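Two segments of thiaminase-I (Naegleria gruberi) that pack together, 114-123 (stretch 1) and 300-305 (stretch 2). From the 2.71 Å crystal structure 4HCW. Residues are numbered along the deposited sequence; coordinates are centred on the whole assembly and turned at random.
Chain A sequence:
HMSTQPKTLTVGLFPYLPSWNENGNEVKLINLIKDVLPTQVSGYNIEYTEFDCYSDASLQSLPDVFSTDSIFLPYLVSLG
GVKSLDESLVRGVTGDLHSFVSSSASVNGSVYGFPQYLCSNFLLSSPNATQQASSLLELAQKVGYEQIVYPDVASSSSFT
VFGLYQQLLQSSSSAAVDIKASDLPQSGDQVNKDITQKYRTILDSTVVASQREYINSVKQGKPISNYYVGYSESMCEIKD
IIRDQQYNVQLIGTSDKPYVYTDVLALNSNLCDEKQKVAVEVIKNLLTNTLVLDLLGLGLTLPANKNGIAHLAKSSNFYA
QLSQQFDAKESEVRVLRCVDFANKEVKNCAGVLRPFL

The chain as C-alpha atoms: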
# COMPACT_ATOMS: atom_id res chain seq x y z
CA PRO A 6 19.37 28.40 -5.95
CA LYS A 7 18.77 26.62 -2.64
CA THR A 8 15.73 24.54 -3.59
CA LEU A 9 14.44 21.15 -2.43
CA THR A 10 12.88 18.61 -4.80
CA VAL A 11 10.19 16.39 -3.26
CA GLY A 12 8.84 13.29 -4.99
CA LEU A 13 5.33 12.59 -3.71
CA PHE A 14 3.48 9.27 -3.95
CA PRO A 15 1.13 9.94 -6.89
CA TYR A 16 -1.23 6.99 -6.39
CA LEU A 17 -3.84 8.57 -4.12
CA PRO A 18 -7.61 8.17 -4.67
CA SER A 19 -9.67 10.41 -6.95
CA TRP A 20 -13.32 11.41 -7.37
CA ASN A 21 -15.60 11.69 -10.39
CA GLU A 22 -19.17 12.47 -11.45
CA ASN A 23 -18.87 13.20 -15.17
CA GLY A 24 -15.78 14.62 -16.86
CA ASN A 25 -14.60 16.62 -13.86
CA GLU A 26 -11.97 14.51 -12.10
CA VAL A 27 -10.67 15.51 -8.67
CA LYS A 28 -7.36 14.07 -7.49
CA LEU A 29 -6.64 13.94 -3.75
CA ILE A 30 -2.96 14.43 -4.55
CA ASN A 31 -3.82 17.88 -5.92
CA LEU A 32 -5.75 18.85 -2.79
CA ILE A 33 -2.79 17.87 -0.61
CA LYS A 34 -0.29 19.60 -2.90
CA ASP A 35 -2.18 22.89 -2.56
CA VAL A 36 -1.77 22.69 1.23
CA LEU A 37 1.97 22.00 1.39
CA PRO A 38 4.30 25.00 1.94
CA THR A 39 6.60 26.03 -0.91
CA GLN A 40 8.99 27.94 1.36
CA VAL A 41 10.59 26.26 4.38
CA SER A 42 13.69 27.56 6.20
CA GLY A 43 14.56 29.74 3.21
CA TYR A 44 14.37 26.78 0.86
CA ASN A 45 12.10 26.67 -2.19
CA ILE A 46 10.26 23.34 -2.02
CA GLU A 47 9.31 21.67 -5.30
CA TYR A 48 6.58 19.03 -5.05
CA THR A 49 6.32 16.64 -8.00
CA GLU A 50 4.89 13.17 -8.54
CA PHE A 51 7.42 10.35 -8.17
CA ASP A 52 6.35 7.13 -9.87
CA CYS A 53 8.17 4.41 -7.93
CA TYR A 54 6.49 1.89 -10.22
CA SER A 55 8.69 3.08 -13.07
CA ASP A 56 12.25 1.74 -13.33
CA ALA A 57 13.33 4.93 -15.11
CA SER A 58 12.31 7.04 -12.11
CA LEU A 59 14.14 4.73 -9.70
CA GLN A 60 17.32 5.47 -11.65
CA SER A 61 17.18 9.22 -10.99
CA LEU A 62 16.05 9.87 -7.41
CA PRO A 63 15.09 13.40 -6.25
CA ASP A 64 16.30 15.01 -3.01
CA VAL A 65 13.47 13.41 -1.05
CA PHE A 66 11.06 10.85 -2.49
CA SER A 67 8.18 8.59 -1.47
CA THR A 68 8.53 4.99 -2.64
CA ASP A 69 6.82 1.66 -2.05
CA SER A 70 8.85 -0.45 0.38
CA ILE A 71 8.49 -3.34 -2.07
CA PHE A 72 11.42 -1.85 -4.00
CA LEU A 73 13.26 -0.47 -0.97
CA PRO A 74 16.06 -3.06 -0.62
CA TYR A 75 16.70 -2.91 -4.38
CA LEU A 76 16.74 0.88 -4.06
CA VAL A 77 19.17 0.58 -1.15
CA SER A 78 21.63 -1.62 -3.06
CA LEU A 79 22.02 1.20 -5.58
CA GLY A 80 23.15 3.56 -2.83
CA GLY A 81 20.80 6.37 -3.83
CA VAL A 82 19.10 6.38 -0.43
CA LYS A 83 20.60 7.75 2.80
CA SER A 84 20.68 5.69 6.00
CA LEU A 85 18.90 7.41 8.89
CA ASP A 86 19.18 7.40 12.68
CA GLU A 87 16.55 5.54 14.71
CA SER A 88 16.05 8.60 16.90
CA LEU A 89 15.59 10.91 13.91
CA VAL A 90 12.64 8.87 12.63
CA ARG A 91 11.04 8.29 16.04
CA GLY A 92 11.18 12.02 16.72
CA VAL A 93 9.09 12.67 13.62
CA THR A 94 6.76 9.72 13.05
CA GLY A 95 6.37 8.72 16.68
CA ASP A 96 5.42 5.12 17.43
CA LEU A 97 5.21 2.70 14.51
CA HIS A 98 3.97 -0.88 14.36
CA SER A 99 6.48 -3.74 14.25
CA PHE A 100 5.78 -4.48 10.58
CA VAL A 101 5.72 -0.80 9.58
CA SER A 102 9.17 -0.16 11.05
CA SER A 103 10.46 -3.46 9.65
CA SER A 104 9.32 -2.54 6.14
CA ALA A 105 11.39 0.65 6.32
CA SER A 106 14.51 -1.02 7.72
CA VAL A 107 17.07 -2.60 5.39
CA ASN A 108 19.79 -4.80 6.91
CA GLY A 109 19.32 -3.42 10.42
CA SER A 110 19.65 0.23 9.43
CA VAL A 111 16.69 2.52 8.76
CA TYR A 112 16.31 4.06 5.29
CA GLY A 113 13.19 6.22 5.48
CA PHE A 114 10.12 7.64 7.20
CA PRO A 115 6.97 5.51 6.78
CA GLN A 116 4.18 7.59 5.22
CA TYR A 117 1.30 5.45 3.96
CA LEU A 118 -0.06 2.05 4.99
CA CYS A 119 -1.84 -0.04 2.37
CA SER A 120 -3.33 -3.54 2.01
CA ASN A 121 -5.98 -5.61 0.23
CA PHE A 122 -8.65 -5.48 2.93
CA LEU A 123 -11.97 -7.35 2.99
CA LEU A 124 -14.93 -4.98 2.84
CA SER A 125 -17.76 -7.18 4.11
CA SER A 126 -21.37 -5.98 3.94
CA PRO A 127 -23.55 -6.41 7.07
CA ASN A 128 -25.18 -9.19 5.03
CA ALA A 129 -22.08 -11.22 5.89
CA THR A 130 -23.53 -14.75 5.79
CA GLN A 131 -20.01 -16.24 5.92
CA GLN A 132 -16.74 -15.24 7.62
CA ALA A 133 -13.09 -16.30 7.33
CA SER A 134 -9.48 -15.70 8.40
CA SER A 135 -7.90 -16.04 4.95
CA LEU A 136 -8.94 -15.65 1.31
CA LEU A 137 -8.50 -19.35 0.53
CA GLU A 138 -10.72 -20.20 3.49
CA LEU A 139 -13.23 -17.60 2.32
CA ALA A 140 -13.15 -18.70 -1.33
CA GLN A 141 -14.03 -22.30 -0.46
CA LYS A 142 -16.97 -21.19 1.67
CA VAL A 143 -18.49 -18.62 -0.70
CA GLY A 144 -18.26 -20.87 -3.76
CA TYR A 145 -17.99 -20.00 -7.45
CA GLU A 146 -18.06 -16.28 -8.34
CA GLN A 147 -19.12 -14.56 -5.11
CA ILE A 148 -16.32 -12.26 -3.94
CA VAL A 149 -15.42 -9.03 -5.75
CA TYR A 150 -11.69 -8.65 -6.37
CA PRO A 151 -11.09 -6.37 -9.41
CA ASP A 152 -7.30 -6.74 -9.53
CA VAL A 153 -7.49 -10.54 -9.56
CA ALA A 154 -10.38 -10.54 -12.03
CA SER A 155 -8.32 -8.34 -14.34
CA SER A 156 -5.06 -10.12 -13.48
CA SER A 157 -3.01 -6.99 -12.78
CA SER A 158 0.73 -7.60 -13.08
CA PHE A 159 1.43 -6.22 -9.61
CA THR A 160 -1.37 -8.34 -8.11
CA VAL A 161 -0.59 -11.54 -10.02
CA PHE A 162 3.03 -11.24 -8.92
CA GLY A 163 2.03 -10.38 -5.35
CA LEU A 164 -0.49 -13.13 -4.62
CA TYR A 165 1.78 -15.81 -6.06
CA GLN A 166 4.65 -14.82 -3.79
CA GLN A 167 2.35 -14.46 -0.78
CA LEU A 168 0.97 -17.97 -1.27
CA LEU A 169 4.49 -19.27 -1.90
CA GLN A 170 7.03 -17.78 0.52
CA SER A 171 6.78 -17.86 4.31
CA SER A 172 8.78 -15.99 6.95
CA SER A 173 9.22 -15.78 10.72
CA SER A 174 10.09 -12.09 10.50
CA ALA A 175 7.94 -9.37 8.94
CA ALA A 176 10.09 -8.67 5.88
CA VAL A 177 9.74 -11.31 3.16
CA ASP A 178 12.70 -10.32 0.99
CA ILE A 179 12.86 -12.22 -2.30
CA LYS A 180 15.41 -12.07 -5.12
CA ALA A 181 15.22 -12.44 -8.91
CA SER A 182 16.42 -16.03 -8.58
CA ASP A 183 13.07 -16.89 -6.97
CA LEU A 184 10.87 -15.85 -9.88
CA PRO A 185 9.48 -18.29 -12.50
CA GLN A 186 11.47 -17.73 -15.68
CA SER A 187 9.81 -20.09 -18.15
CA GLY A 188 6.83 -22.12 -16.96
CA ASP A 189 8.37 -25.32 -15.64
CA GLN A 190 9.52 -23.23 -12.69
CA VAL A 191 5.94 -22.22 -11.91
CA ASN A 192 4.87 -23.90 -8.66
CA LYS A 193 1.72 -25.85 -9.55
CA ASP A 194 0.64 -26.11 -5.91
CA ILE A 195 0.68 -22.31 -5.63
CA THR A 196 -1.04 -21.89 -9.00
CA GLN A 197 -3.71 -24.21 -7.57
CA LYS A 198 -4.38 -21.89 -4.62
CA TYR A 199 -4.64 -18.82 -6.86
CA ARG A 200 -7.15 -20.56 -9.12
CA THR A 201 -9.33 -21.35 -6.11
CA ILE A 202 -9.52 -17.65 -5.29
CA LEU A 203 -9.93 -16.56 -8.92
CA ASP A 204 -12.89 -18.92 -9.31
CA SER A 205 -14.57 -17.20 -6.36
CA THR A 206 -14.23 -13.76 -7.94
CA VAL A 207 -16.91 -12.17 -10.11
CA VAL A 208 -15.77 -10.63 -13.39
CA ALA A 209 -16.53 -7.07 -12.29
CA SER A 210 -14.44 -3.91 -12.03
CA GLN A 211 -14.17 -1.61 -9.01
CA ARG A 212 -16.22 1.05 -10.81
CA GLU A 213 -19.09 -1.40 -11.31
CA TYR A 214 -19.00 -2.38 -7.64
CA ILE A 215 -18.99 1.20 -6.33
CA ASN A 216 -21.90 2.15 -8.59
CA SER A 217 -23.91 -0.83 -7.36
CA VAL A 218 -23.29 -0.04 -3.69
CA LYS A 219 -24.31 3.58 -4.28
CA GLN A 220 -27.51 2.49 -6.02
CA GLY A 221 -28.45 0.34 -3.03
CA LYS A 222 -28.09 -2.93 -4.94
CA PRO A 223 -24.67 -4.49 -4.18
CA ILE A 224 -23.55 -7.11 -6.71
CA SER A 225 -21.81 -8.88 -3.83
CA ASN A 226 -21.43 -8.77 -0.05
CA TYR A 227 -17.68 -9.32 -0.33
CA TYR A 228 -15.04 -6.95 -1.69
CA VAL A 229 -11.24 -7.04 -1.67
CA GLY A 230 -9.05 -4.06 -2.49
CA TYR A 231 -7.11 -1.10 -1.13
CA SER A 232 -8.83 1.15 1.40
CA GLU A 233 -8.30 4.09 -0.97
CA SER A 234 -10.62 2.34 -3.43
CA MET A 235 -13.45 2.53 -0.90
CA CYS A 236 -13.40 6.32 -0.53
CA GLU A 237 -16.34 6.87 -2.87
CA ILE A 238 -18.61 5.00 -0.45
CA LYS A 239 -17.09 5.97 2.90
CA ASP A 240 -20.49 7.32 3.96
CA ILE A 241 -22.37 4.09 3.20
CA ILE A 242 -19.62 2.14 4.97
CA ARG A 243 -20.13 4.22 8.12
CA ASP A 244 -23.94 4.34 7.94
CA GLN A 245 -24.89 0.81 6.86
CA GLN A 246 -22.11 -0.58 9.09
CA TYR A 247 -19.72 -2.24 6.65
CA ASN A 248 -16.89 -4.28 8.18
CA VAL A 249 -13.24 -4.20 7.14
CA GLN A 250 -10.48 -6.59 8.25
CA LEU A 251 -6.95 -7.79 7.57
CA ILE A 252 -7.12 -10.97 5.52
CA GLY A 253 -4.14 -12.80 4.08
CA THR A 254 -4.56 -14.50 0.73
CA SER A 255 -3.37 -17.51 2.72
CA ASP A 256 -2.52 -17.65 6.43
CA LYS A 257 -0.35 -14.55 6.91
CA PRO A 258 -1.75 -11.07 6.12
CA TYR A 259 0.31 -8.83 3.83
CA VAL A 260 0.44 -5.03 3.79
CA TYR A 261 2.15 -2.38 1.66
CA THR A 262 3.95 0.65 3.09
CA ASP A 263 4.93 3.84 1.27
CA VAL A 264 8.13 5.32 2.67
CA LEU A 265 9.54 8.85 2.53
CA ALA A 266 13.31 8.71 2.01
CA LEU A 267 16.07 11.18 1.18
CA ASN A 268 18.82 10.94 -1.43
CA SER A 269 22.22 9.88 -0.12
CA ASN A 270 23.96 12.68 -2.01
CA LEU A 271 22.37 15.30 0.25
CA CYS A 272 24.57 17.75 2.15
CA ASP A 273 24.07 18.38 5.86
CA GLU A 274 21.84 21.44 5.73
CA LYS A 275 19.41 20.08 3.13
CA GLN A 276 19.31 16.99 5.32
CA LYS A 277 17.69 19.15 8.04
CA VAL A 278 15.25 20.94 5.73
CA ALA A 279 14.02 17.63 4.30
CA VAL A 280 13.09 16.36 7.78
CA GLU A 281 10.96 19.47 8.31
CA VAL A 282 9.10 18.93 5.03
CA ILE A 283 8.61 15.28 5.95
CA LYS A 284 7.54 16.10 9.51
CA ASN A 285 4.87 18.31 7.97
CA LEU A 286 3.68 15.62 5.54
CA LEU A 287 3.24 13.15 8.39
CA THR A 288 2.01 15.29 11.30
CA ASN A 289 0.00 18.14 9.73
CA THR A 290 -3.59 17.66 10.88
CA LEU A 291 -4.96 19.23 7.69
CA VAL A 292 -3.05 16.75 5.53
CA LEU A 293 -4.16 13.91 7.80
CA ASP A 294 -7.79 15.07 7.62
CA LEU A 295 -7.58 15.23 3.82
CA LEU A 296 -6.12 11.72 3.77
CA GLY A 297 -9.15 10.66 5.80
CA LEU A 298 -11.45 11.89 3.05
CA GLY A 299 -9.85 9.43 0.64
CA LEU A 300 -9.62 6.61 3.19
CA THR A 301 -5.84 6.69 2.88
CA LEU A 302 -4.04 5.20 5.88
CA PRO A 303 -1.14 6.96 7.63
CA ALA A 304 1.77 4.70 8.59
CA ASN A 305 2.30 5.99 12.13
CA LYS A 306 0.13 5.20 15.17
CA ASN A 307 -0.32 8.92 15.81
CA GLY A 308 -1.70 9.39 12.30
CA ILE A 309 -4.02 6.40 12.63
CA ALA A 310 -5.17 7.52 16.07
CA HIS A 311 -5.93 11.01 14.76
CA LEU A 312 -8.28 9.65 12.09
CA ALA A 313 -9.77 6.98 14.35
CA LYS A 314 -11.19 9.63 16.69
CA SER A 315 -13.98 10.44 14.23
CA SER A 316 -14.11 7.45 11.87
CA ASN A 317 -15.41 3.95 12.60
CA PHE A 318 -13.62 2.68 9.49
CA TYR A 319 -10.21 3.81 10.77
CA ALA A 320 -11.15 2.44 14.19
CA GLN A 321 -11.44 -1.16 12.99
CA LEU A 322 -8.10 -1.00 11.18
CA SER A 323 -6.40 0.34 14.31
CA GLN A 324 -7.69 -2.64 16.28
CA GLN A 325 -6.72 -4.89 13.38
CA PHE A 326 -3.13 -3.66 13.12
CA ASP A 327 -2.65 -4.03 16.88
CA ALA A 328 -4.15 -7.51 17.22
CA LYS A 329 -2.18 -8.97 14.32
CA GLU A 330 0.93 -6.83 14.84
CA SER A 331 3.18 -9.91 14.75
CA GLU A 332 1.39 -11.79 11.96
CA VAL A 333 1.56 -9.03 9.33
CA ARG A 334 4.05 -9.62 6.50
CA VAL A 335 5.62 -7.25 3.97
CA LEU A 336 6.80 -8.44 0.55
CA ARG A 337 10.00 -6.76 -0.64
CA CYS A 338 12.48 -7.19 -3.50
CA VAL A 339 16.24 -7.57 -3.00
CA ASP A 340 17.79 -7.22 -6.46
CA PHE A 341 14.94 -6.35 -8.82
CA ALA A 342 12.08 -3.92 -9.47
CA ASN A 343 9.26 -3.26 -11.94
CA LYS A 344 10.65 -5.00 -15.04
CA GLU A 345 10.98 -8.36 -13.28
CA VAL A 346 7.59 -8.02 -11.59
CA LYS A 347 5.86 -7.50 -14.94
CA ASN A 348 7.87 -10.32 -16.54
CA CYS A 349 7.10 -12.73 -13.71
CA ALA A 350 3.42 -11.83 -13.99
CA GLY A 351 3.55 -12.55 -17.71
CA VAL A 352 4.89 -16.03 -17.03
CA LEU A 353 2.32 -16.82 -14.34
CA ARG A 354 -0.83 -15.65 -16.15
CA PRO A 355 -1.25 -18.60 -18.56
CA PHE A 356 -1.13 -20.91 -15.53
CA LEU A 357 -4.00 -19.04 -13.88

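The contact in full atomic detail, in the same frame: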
# COMPACT_ATOMS: atom_id res chain seq x y z
N PHE A 114 11.26 7.38 6.33
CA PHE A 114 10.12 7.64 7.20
C PHE A 114 8.85 7.08 6.58
O PHE A 114 8.45 7.51 5.50
CB PHE A 114 9.94 9.14 7.42
CG PHE A 114 11.21 9.87 7.78
CD1 PHE A 114 12.02 10.40 6.80
CD2 PHE A 114 11.58 10.02 9.11
CE1 PHE A 114 13.18 11.07 7.13
CE2 PHE A 114 12.74 10.69 9.44
CZ PHE A 114 13.55 11.21 8.45
N PRO A 115 8.22 6.11 7.25
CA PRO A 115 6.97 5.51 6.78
C PRO A 115 5.87 6.56 6.64
O PRO A 115 5.62 7.32 7.58
CB PRO A 115 6.62 4.53 7.90
CG PRO A 115 7.92 4.19 8.53
CD PRO A 115 8.71 5.46 8.48
N GLN A 116 5.21 6.59 5.48
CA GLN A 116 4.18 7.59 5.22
C GLN A 116 2.79 6.98 5.13
O GLN A 116 1.89 7.34 5.89
CB GLN A 116 4.49 8.35 3.93
CG GLN A 116 3.42 9.36 3.54
CD GLN A 116 3.80 10.18 2.32
OE1 GLN A 116 4.74 9.84 1.60
NE2 GLN A 116 3.07 11.26 2.09
N TYR A 117 2.61 6.05 4.19
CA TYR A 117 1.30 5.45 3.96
C TYR A 117 1.29 3.96 4.30
O TYR A 117 2.31 3.28 4.19
CB TYR A 117 0.88 5.65 2.51
CG TYR A 117 0.69 7.09 2.11
CD1 TYR A 117 0.08 8.00 2.97
CD2 TYR A 117 1.13 7.55 0.88
CE1 TYR A 117 -0.08 9.32 2.61
CE2 TYR A 117 0.97 8.88 0.51
CZ TYR A 117 0.36 9.76 1.38
OH TYR A 117 0.20 11.07 1.02
N LEU A 118 0.13 3.47 4.72
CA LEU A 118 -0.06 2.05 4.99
C LEU A 118 -1.17 1.54 4.08
O LEU A 118 -2.26 2.12 4.03
CB LEU A 118 -0.44 1.83 6.45
CG LEU A 118 0.29 0.70 7.19
CD1 LEU A 118 -0.24 0.57 8.61
CD2 LEU A 118 0.16 -0.62 6.44
N CYS A 119 -0.90 0.46 3.36
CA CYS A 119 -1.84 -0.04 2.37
C CYS A 119 -1.93 -1.57 2.40
O CYS A 119 -0.97 -2.24 2.75
CB CYS A 119 -1.43 0.43 0.97
SG CYS A 119 -2.77 0.47 -0.23
N SER A 120 -3.10 -2.09 2.04
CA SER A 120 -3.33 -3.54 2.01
C SER A 120 -4.62 -3.88 1.27
O SER A 120 -5.49 -3.02 1.08
CB SER A 120 -3.39 -4.10 3.43
OG SER A 120 -3.71 -5.48 3.41
N ASN A 121 -4.75 -5.13 0.85
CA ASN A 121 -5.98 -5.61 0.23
C ASN A 121 -6.97 -6.10 1.28
O ASN A 121 -7.05 -7.29 1.57
CB ASN A 121 -5.70 -6.72 -0.78
CG ASN A 121 -5.01 -6.21 -2.04
OD1 ASN A 121 -5.65 -5.61 -2.90
ND2 ASN A 121 -3.71 -6.46 -2.14
N PHE A 122 -7.72 -5.17 1.86
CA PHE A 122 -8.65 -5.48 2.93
C PHE A 122 -9.92 -6.15 2.42
O PHE A 122 -10.21 -6.11 1.22
CB PHE A 122 -9.03 -4.22 3.71
CG PHE A 122 -7.85 -3.49 4.28
CD1 PHE A 122 -7.29 -3.88 5.48
CD2 PHE A 122 -7.32 -2.39 3.62
CE1 PHE A 122 -6.21 -3.20 6.01
CE2 PHE A 122 -6.24 -1.71 4.15
CZ PHE A 122 -5.68 -2.12 5.34
N LEU A 123 -10.68 -6.75 3.33
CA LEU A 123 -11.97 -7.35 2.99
C LEU A 123 -13.11 -6.45 3.46
O LEU A 123 -13.36 -6.34 4.66
CB LEU A 123 -12.11 -8.73 3.63
CG LEU A 123 -13.43 -9.46 3.37
CD1 LEU A 123 -13.66 -9.65 1.88
CD2 LEU A 123 -13.46 -10.79 4.10
N LEU A 300 -9.84 7.88 2.49
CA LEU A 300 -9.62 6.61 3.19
C LEU A 300 -8.19 6.11 3.05
O LEU A 300 -7.94 4.90 3.03
CB LEU A 300 -10.62 5.54 2.74
CG LEU A 300 -12.07 5.75 3.18
CD1 LEU A 300 -12.93 4.57 2.75
CD2 LEU A 300 -12.14 5.96 4.68
N THR A 301 -7.25 7.04 2.93
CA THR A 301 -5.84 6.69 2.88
C THR A 301 -5.32 6.53 4.30
O THR A 301 -5.66 7.32 5.18
CB THR A 301 -5.02 7.77 2.14
OG1 THR A 301 -5.58 7.98 0.84
CG2 THR A 301 -3.57 7.34 2.00
N LEU A 302 -4.52 5.50 4.53
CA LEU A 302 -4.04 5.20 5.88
C LEU A 302 -2.64 5.74 6.12
O LEU A 302 -1.72 5.46 5.35
CB LEU A 302 -4.05 3.69 6.12
CG LEU A 302 -5.28 2.92 5.65
CD1 LEU A 302 -5.13 1.44 5.96
CD2 LEU A 302 -6.54 3.48 6.30
N PRO A 303 -2.48 6.54 7.18
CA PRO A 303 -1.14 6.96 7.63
C PRO A 303 -0.38 5.75 8.15
O PRO A 303 -1.00 4.75 8.53
CB PRO A 303 -1.45 7.93 8.77
CG PRO A 303 -2.84 8.41 8.51
CD PRO A 303 -3.55 7.22 7.93
N ALA A 304 0.94 5.83 8.19
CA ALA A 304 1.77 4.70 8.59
C ALA A 304 2.07 4.69 10.09
O ALA A 304 2.35 3.64 10.66
CB ALA A 304 3.06 4.67 7.79
N ASN A 305 2.00 5.86 10.71
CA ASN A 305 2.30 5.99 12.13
C ASN A 305 1.05 5.82 13.00
O ASN A 305 -0.06 6.10 12.55
CB ASN A 305 2.97 7.33 12.42
CG ASN A 305 2.10 8.51 12.03
OD1 ASN A 305 1.30 8.42 11.10
ND2 ASN A 305 2.27 9.63 12.73

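The touching residues are at least 180 positions apart in sequence and meet along a short antiparallel pairing, with 403 Å² buried between the two segments when both sides are summed. The strand beginning at Phe-114 supplies one side of the pairing; the other is a brief, weakly bonded strand around Leu-302 and Pro-303. Phe-114 itself stays out of reach.

Contact starts at Pro-115. Its CA-to-CB bond points toward the opposing segment, and Pro-115 CB lies 3.6 Å from Ala-304 CB, an apolar contact between two small, buried groups.

The CA-to-CB bond of Gln-116 points away, and the residue contributes through its backbone. Ala-304 N donates to Gln-116 O at 2.9 Å, but the N-H...O angle of 126° makes this a weak hydrogen bond despite the short distance. The same carbonyl receives a CA-H...O contact from Pro-303, with Pro-303 CA 3.5 Å from Gln-116 O and an angle of 136° at the hydrogen.

Tyr-117 sits across from Pro-303 as a non-hydrogen-bonded antiparallel pair, their CA atoms 4.7 Å apart and their side chains diverging. Its backbone nevertheless takes part: Tyr-117 CA approaches Leu-302 O at 3.3 Å, with 134° at the hydrogen. The CA-to-CB bond points away, with chi1 in the m well, and Thr-301 CG2 lies over one face of the ring. Thr-301 CG2 lies 4.2 Å from the centroid of the Tyr-117 ring and 27° off the ring normal, which identifies a CH-pi contact over the face; the closest atoms, Tyr-117 CD1 and Thr-301 CG2, are 3.8 Å apart.

Leu-118 provides the best-formed polar link. Leu-118 N donates to Leu-302 O at 2.8 Å with an angle of 165°, close to linear, in contrast to the bent bond at Gln-116. The two leucine side chains share one face of the sheet, where Leu-118 CB and Leu-302 CB are 4.1 Å apart. Leu-118 CB also lies 3.6 Å from Pro-303 O. The chi1 of Leu-118, -135°, falls between the usual wells.

Cys-119, Ser-120 and Asn-121 make no contact, and the chain returns to the interface at Phe-122. Its CA-to-CB bond points toward stretch 2, and Phe-122 CZ reaches to 3.7 Å from Leu-302 CD1, an oblique apolar approach. Leu-302 thus meets two separate parts of stretch 1, consistent with its 84 Å² of covered area. Leu-123 lies beyond the contact.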